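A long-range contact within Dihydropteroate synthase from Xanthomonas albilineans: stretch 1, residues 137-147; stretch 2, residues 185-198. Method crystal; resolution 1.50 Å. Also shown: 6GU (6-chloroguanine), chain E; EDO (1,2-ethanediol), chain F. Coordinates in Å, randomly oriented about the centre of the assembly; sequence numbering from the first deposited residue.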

ATOM      1  N   LEU A 137      32.787  15.223  11.187  1.00 14.37           N
ATOM      2  CA  LEU A 137      31.564  15.976  10.947  1.00 14.09           C
ATOM      3  C   LEU A 137      30.482  15.822  12.011  1.00 15.82           C
ATOM      4  O   LEU A 137      29.642  16.711  12.127  1.00 17.19           O
ATOM      5  CB  LEU A 137      31.005  15.648   9.554  1.00 13.48           C
ATOM      6  CG  LEU A 137      31.909  16.123   8.390  1.00 15.50           C
ATOM      7  CD1 LEU A 137      31.534  15.435   7.082  1.00 14.83           C
ATOM      8  CD2 LEU A 137      31.910  17.658   8.259  1.00 15.72           C
ATOM      9  N   ARG A 138      30.489  14.727  12.769  1.00 12.42           N
ATOM     10  CA  ARG A 138      29.535  14.474  13.861  1.00 13.37           C
ATOM     11  C   ARG A 138      28.071  14.545  13.406  1.00 17.36           C
ATOM     12  O   ARG A 138      27.228  15.181  14.044  1.00 18.80           O
ATOM     13  CB  ARG A 138      29.815  15.398  15.073  1.00 17.94           C
ATOM     14  CG  ARG A 138      31.233  15.229  15.631  1.00 26.73           C
ATOM     15  CD  ARG A 138      31.334  15.845  17.013  1.00 48.35           C
ATOM     16  NE  ARG A 138      32.716  16.113  17.405  1.00 70.77           N
ATOM     17  CZ  ARG A 138      33.534  15.217  17.950  1.00 93.13           C
ATOM     18  NH1 ARG A 138      33.125  13.967  18.150  1.00 81.31           N
ATOM     19  NH2 ARG A 138      34.771  15.557  18.283  1.00 84.47           N
ATOM     20  N   VAL A 139      27.788  13.937  12.253  1.00 11.86           N
ATOM     21  CA  VAL A 139      26.431  13.853  11.730  1.00  9.94           C
ATOM     22  C   VAL A 139      26.054  12.370  11.614  1.00 11.34           C
ATOM     23  O   VAL A 139      26.947  11.525  11.431  1.00 10.97           O
ATOM     24  CB  VAL A 139      26.257  14.565  10.324  1.00 12.91           C
ATOM     25  CG1 VAL A 139      26.405  16.085  10.422  1.00 12.31           C
ATOM     26  CG2 VAL A 139      27.210  13.994   9.279  1.00 12.59           C
ATOM     27  N   PRO A 140      24.737  12.036  11.567  1.00  9.19           N
ATOM     28  CA  PRO A 140      24.353  10.641  11.348  1.00  7.78           C
ATOM     29  C   PRO A 140      24.812  10.141   9.980  1.00  8.54           C
ATOM     30  O   PRO A 140      24.930  10.927   9.033  1.00 10.66           O
ATOM     31  CB  PRO A 140      22.820  10.669  11.433  1.00  9.66           C
ATOM     32  CG  PRO A 140      22.501  11.920  12.262  1.00 14.38           C
ATOM     33  CD  PRO A 140      23.566  12.888  11.845  1.00 11.25           C
ATOM     34  N   VAL A 141      24.972   8.834   9.856  1.00  7.82           N
ATOM     35  CA  VAL A 141      25.444   8.239   8.596  1.00  7.99           C
ATOM     36  C   VAL A 141      24.741   6.927   8.327  1.00 10.33           C
ATOM     37  O   VAL A 141      24.601   6.100   9.227  1.00 11.01           O
ATOM     38  CB  VAL A 141      26.996   8.086   8.537  1.00 10.34           C
ATOM     39  CG1 VAL A 141      27.495   7.186   9.687  1.00 10.93           C
ATOM     40  CG2 VAL A 141      27.438   7.513   7.175  1.00  9.99           C
ATOM     41  N   VAL A 142      24.331   6.720   7.075  1.00  8.20           N
ATOM     42  CA  VAL A 142      23.724   5.468   6.658  1.00  7.28           C
ATOM     43  C   VAL A 142      24.819   4.593   6.067  1.00  8.78           C
ATOM     44  O   VAL A 142      25.477   5.005   5.115  1.00 10.16           O
ATOM     45  CB  VAL A 142      22.606   5.676   5.596  1.00 10.42           C
ATOM     46  CG1 VAL A 142      21.980   4.335   5.194  1.00  9.91           C
ATOM     47  CG2 VAL A 142      21.532   6.660   6.072  1.00  9.84           C
ATOM     48  N   LEU A 143      24.951   3.364   6.571  1.00  9.09           N
ATOM     49  CA  LEU A 143      25.873   2.379   6.058  1.00  8.26           C
ATOM     50  C   LEU A 143      25.078   1.367   5.246  1.00 10.21           C
ATOM     51  O   LEU A 143      24.317   0.581   5.802  1.00 10.21           O
ATOM     52  CB  LEU A 143      26.614   1.689   7.220  1.00  8.41           C
ATOM     53  CG  LEU A 143      27.304   2.616   8.264  1.00  9.72           C
ATOM     54  CD1 LEU A 143      27.857   1.787   9.428  1.00  9.63           C
ATOM     55  CD2 LEU A 143      28.451   3.447   7.625  1.00 11.63           C
ATOM     56  N   MET A 144      25.235   1.402   3.942  1.00  7.82           N
ATOM     57  CA  MET A 144      24.472   0.526   3.063  1.00  8.40           C
ATOM     58  C   MET A 144      25.312  -0.650   2.587  1.00 13.30           C
ATOM     59  O   MET A 144      26.544  -0.537   2.505  1.00 12.75           O
ATOM     60  CB  MET A 144      23.967   1.354   1.869  1.00  9.54           C
ATOM     61  CG  MET A 144      22.807   0.693   1.099  1.00 11.47           C
ATOM     62  SD  MET A 144      22.575   1.392  -0.554  1.00 13.47           S
ATOM     63  CE  MET A 144      23.871   0.522  -1.449  1.00 10.88           C
ATOM     64  N   HIS A 145      24.657  -1.768   2.251  1.00 11.16           N
ATOM     65  CA  HIS A 145      25.356  -2.905   1.688  1.00 10.62           C
ATOM     66  C   HIS A 145      25.325  -2.853   0.168  1.00 15.38           C
ATOM     67  O   HIS A 145      24.274  -2.733  -0.451  1.00 11.84           O
ATOM     68  CB  HIS A 145      24.765  -4.251   2.143  1.00 10.60           C
ATOM     69  CG  HIS A 145      25.385  -5.430   1.427  1.00 13.66           C
ATOM     70  ND1 HIS A 145      24.871  -5.912   0.234  1.00 14.92           N
ATOM     71  CD2 HIS A 145      26.485  -6.156   1.743  1.00 14.91           C
ATOM     72  CE1 HIS A 145      25.662  -6.912  -0.137  1.00 14.46           C
ATOM     73  NE2 HIS A 145      26.637  -7.108   0.743  1.00 14.56           N
ATOM     74  N   MET A 146      26.496  -2.973  -0.441  1.00 14.98           N
ATOM     75  CA  MET A 146      26.603  -3.169  -1.879  1.00 16.07           C
ATOM     76  C   MET A 146      27.842  -4.032  -2.117  1.00 20.73           C
ATOM     77  O   MET A 146      28.797  -3.895  -1.371  1.00 22.04           O
ATOM     78  CB  MET A 146      26.485  -1.893  -2.747  1.00 19.39           C
ATOM     79  CG  MET A 146      27.735  -1.074  -2.842  1.00 23.63           C
ATOM     80  SD  MET A 146      27.455   0.388  -3.844  1.00 27.21           S
ATOM     81  CE  MET A 146      27.417  -0.311  -5.449  1.00 25.37           C
ATOM     82  N   PRO A 147      27.748  -5.072  -2.966  1.00 18.53           N
ATOM     83  CA  PRO A 147      28.917  -5.945  -3.185  1.00 22.73           C
ATOM     84  C   PRO A 147      30.012  -5.249  -3.992  1.00 51.77           C
ATOM     85  O   PRO A 147      29.705  -4.485  -4.908  1.00 37.29           O
ATOM     86  CB  PRO A 147      28.328  -7.146  -3.932  1.00 24.12           C
ATOM     87  CG  PRO A 147      27.108  -6.631  -4.596  1.00 26.52           C
ATOM     88  CD  PRO A 147      26.630  -5.413  -3.865  1.00 20.71           C
ATOM     89  N   ARG A 185      25.302   5.882  18.180  1.00 13.87           N
ATOM     90  CA  ARG A 185      23.989   6.526  18.142  1.00 13.91           C
ATOM     91  C   ARG A 185      23.746   7.299  16.846  1.00 15.74           C
ATOM     92  O   ARG A 185      22.613   7.718  16.585  1.00 16.98           O
ATOM     93  CB  ARG A 185      23.796   7.475  19.347  1.00 16.93           C
ATOM     94  CG  ARG A 185      23.693   6.729  20.685  1.00 28.37           C
ATOM     95  CD  ARG A 185      23.831   7.670  21.865  1.00 36.43           C
ATOM     96  NE  ARG A 185      25.224   8.033  22.131  1.00 42.86           N
ATOM     97  CZ  ARG A 185      25.621   8.778  23.160  1.00 60.98           C
ATOM     98  NH1 ARG A 185      24.735   9.246  24.035  1.00 45.99           N
ATOM     99  NH2 ARG A 185      26.907   9.059  23.325  1.00 45.96           N
ATOM    100  N   ARG A 186      24.818   7.545  16.079  1.00 12.35           N
ATOM    101  CA  ARG A 186      24.709   8.286  14.829  1.00 11.22           C
ATOM    102  C   ARG A 186      24.632   7.322  13.625  1.00 15.14           C
ATOM    103  O   ARG A 186      24.589   7.780  12.491  1.00 16.33           O
ATOM    104  CB  ARG A 186      25.921   9.243  14.697  1.00 11.73           C
ATOM    105  CG  ARG A 186      25.762  10.506  15.580  1.00 14.57           C
ATOM    106  CD  ARG A 186      26.912  11.478  15.448  1.00 19.34           C
ATOM    107  NE  ARG A 186      26.718  12.611  16.353  1.00 30.34           N
ATOM    108  CZ  ARG A 186      27.519  12.908  17.365  1.00 42.37           C
ATOM    109  NH1 ARG A 186      28.605  12.182  17.594  1.00 31.68           N
ATOM    110  NH2 ARG A 186      27.267  13.961  18.130  1.00 31.83           N
ATOM    111  N   LEU A 187      24.648   6.016  13.852  1.00  9.36           N
ATOM    112  CA  LEU A 187      24.650   5.057  12.744  1.00  9.61           C
ATOM    113  C   LEU A 187      23.267   4.598  12.352  1.00 14.23           C
ATOM    114  O   LEU A 187      22.413   4.398  13.222  1.00 12.80           O
ATOM    115  CB  LEU A 187      25.481   3.812  13.101  1.00  9.50           C
ATOM    116  CG  LEU A 187      26.949   4.032  13.480  1.00 12.76           C
ATOM    117  CD1 LEU A 187      27.622   2.709  13.809  1.00 12.19           C
ATOM    118  CD2 LEU A 187      27.722   4.740  12.375  1.00 13.07           C
ATOM    119  N   LEU A 188      23.076   4.328  11.039  1.00 10.78           N
ATOM    120  CA  LEU A 188      21.882   3.711  10.475  1.00  9.38           C
ATOM    121  C   LEU A 188      22.440   2.663   9.537  1.00 10.11           C
ATOM    122  O   LEU A 188      23.567   2.830   9.044  1.00  9.41           O
ATOM    123  CB  LEU A 188      21.023   4.697   9.662  1.00 10.00           C
ATOM    124  CG  LEU A 188      20.395   5.863  10.453  1.00 13.77           C
ATOM    125  CD1 LEU A 188      21.259   7.090  10.380  1.00 15.52           C
ATOM    126  CD2 LEU A 188      19.032   6.198   9.884  1.00 14.73           C
ATOM    127  N   ILE A 189      21.682   1.578   9.305  1.00  7.49           N
ATOM    128  CA  ILE A 189      22.139   0.547   8.360  1.00  7.43           C
ATOM    129  C   ILE A 189      21.079   0.329   7.299  1.00 12.34           C
ATOM    130  O   ILE A 189      19.914   0.660   7.509  1.00 12.42           O
ATOM    131  CB  ILE A 189      22.579  -0.761   9.037  1.00 11.08           C
ATOM    132  CG1 ILE A 189      21.402  -1.400   9.858  1.00 10.49           C
ATOM    133  CG2 ILE A 189      23.858  -0.520   9.854  1.00 10.95           C
ATOM    134  CD1 ILE A 189      21.730  -2.774  10.481  1.00 14.36           C
ATOM    135  N   ASP A 190      21.485  -0.215   6.153  1.00  9.11           N
ATOM    136  CA  ASP A 190      20.553  -0.395   5.058  1.00  9.36           C
ATOM    137  C   ASP A 190      21.028  -1.630   4.282  1.00 12.28           C
ATOM    138  O   ASP A 190      22.199  -1.668   3.878  1.00 11.85           O
ATOM    139  CB  ASP A 190      20.632   0.869   4.194  1.00  9.21           C
ATOM    140  CG  ASP A 190      19.752   0.911   2.973  1.00 13.46           C
ATOM    141  OD1 ASP A 190      19.359  -0.168   2.479  1.00 12.35           O
ATOM    142  OD2 ASP A 190      19.494   2.007   2.486  1.00 15.70           O
ATOM    143  N   PRO A 191      20.140  -2.609   4.022  1.00 10.01           N
ATOM    144  CA  PRO A 191      20.566  -3.812   3.259  1.00  9.79           C
ATOM    145  C   PRO A 191      20.868  -3.572   1.799  1.00 12.67           C
ATOM    146  O   PRO A 191      21.327  -4.490   1.103  1.00 14.83           O
ATOM    147  CB  PRO A 191      19.378  -4.769   3.421  1.00 12.02           C
ATOM    148  CG  PRO A 191      18.212  -3.872   3.593  1.00 15.30           C
ATOM    149  CD  PRO A 191      18.712  -2.710   4.426  1.00 10.27           C
ATOM    150  N   GLY A 192      20.544  -2.387   1.306  1.00  9.21           N
ATOM    151  CA  GLY A 192      20.829  -2.017  -0.076  1.00  8.23           C
ATOM    152  C   GLY A 192      20.024  -2.778  -1.094  1.00 13.70           C
ATOM    153  O   GLY A 192      20.598  -3.469  -1.950  1.00 12.23           O
ATOM    154  N   PHE A 193      18.684  -2.696  -0.990  1.00 10.76           N
ATOM    155  CA  PHE A 193      17.842  -3.398  -1.963  1.00  9.77           C
ATOM    156  C   PHE A 193      18.199  -2.978  -3.393  1.00 13.06           C
ATOM    157  O   PHE A 193      18.378  -1.791  -3.670  1.00 12.97           O
ATOM    158  CB  PHE A 193      16.356  -3.124  -1.681  1.00 10.38           C
ATOM    159  CG  PHE A 193      15.870  -3.740  -0.395  1.00 10.04           C
ATOM    160  CD1 PHE A 193      15.625  -5.098  -0.309  1.00 10.43           C
ATOM    161  CD2 PHE A 193      15.546  -2.940   0.703  1.00 10.07           C
ATOM    162  CE1 PHE A 193      15.147  -5.671   0.882  1.00 10.35           C
ATOM    163  CE2 PHE A 193      15.042  -3.512   1.884  1.00 12.40           C
ATOM    164  CZ  PHE A 193      14.846  -4.872   1.967  1.00 10.68           C
ATOM    165  N   GLY A 194      18.357  -3.965  -4.273  1.00 13.60           N
ATOM    166  CA  GLY A 194      18.652  -3.731  -5.679  1.00 14.12           C
ATOM    167  C   GLY A 194      20.119  -3.566  -6.045  1.00 19.53           C
ATOM    168  O   GLY A 194      20.442  -3.555  -7.236  1.00 20.72           O
ATOM    169  N   PHE A 195      21.020  -3.448  -5.046  1.00 14.18           N
ATOM    170  CA  PHE A 195      22.458  -3.294  -5.320  1.00 13.66           C
ATOM    171  C   PHE A 195      23.141  -4.657  -5.317  1.00 18.53           C
ATOM    172  O   PHE A 195      23.427  -5.209  -4.247  1.00 19.02           O
ATOM    173  CB  PHE A 195      23.094  -2.360  -4.296  1.00 14.72           C
ATOM    174  CG  PHE A 195      22.698  -0.921  -4.482  1.00 15.12           C
ATOM    175  CD1 PHE A 195      21.550  -0.417  -3.875  1.00 17.40           C
ATOM    176  CD2 PHE A 195      23.488  -0.052  -5.234  1.00 17.73           C
ATOM    177  CE1 PHE A 195      21.208   0.928  -4.002  1.00 17.08           C
ATOM    178  CE2 PHE A 195      23.133   1.294  -5.375  1.00 19.67           C
ATOM    179  CZ  PHE A 195      21.992   1.770  -4.761  1.00 17.63           C
ATOM    180  N   GLY A 196      23.353  -5.198  -6.509  1.00 17.24           N
ATOM    181  CA  GLY A 196      23.961  -6.513  -6.694  1.00 18.54           C
ATOM    182  C   GLY A 196      23.130  -7.615  -6.070  1.00 21.31           C
ATOM    183  O   GLY A 196      23.655  -8.471  -5.360  1.00 19.68           O
ATOM    184  N   LYS A 197      21.798  -7.540  -6.268  1.00 18.71           N
ATOM    185  CA  LYS A 197      20.843  -8.487  -5.698  1.00 17.82           C
ATOM    186  C   LYS A 197      19.746  -8.799  -6.687  1.00 20.51           C
ATOM    187  O   LYS A 197      19.229  -7.898  -7.335  1.00 19.36           O
ATOM    188  CB  LYS A 197      20.228  -7.936  -4.405  1.00 19.93           C
ATOM    189  CG  LYS A 197      21.203  -7.900  -3.233  1.00 18.08           C
ATOM    190  CD  LYS A 197      20.777  -6.878  -2.219  1.00 16.49           C
ATOM    191  CE  LYS A 197      21.852  -6.649  -1.180  1.00 12.84           C
ATOM    192  NZ  LYS A 197      22.610  -5.415  -1.483  1.00 12.24           N
ATOM    193  N   SER A 198      19.395 -10.080  -6.816  1.00 18.36           N
ATOM    194  CA  SER A 198      18.303 -10.497  -7.705  1.00 17.57           C
ATOM    195  C   SER A 198      16.975 -10.162  -7.026  1.00 21.53           C
ATOM    196  O   SER A 198      16.976  -9.849  -5.836  1.00 20.33           O
ATOM    197  CB  SER A 198      18.369 -12.005  -7.931  1.00 19.83           C
ATOM    198  OG  SER A 198      18.169 -12.708  -6.711  1.00 23.00           O
TER
HETATM  199 CL6  6GU E 401      18.190   1.521  -1.335  1.00 32.98          CL
HETATM  200  N1  6GU E 401      19.485   3.060   0.117  1.00 18.64           N
HETATM  201  C2  6GU E 401      20.343   4.150   0.264  1.00 16.84           C
HETATM  202  N2  6GU E 401      20.780   4.323   1.503  1.00 20.10           N
HETATM  203  N3  6GU E 401      20.761   4.992  -0.747  1.00 12.39           N
HETATM  204  C4  6GU E 401      20.278   4.653  -1.993  1.00 13.50           C
HETATM  205  C5  6GU E 401      19.421   3.544  -2.224  1.00 20.19           C
HETATM  206  C6  6GU E 401      19.092   2.828  -1.116  1.00 21.79           C
HETATM  207  N7  6GU E 401      19.132   3.465  -3.584  1.00 20.52           N
HETATM  208  C8  6GU E 401      19.832   4.535  -4.135  1.00 20.86           C
HETATM  209  N9  6GU E 401      20.519   5.265  -3.216  1.00 18.12           N
HETATM  210  C1  EDO F 402      16.398  -0.814 -10.222  1.00 27.53           C
HETATM  211  O1  EDO F 402      15.795   0.439 -10.318  1.00 32.44           O
HETATM  212  C2  EDO F 402      17.141  -0.917  -8.897  1.00 28.03           C
HETATM  213  O2  EDO F 402      17.553  -2.253  -8.698  1.00 27.49           O
HETATM  214  O   HOH W   1      30.648  13.218  19.401  1.00 39.62           O

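Parallel neighbours in a β-sheet match side chains row by row while their backbones bond in alternation, and strands 141-144 and 187-190 of this synthase illustrate both habits. On one face, Val-141 CG1 packs 3.6 Å from Leu-187 CD2, and Leu-143 lies beside Leu-187 and Ile-189. The other face carries Val-142 against Leu-188, then Met-144 against Asp-190. From the end of its strand, Met-144 places its methyl over the face of the Phe-195 ring, which belongs to the loop that follows strand 187-190, with CE 3.5 Å from the ring centroid, a CH-π contact.

The backbone ladder is typically parallel: Leu-143 N donates to Leu-188 O (2.9 Å) and Leu-143 O accepts from Asp-190 N (3.0 Å), so one residue bonds to both neighbours of its partner, Ile-189. Val-141 does likewise around Leu-187, and His-145 N extends the pattern to Asp-190 O.

At the polar edge, the three hydrogens of Lys-197 NZ are shared among His-145 ND1 (2.9 Å), at the ring edge where the nitrogen lone pair lies, and the carbonyls of Pro-191, Gly-192 and Phe-195. Asp-190, last in its strand, accepts at OD2 from 6-chloroguanine N2 (2.8 Å). At the far end, the Arg-186 guanidinium lies over the Arg-138 backbone, and one water accepts from both arginines, weakly from Arg-138.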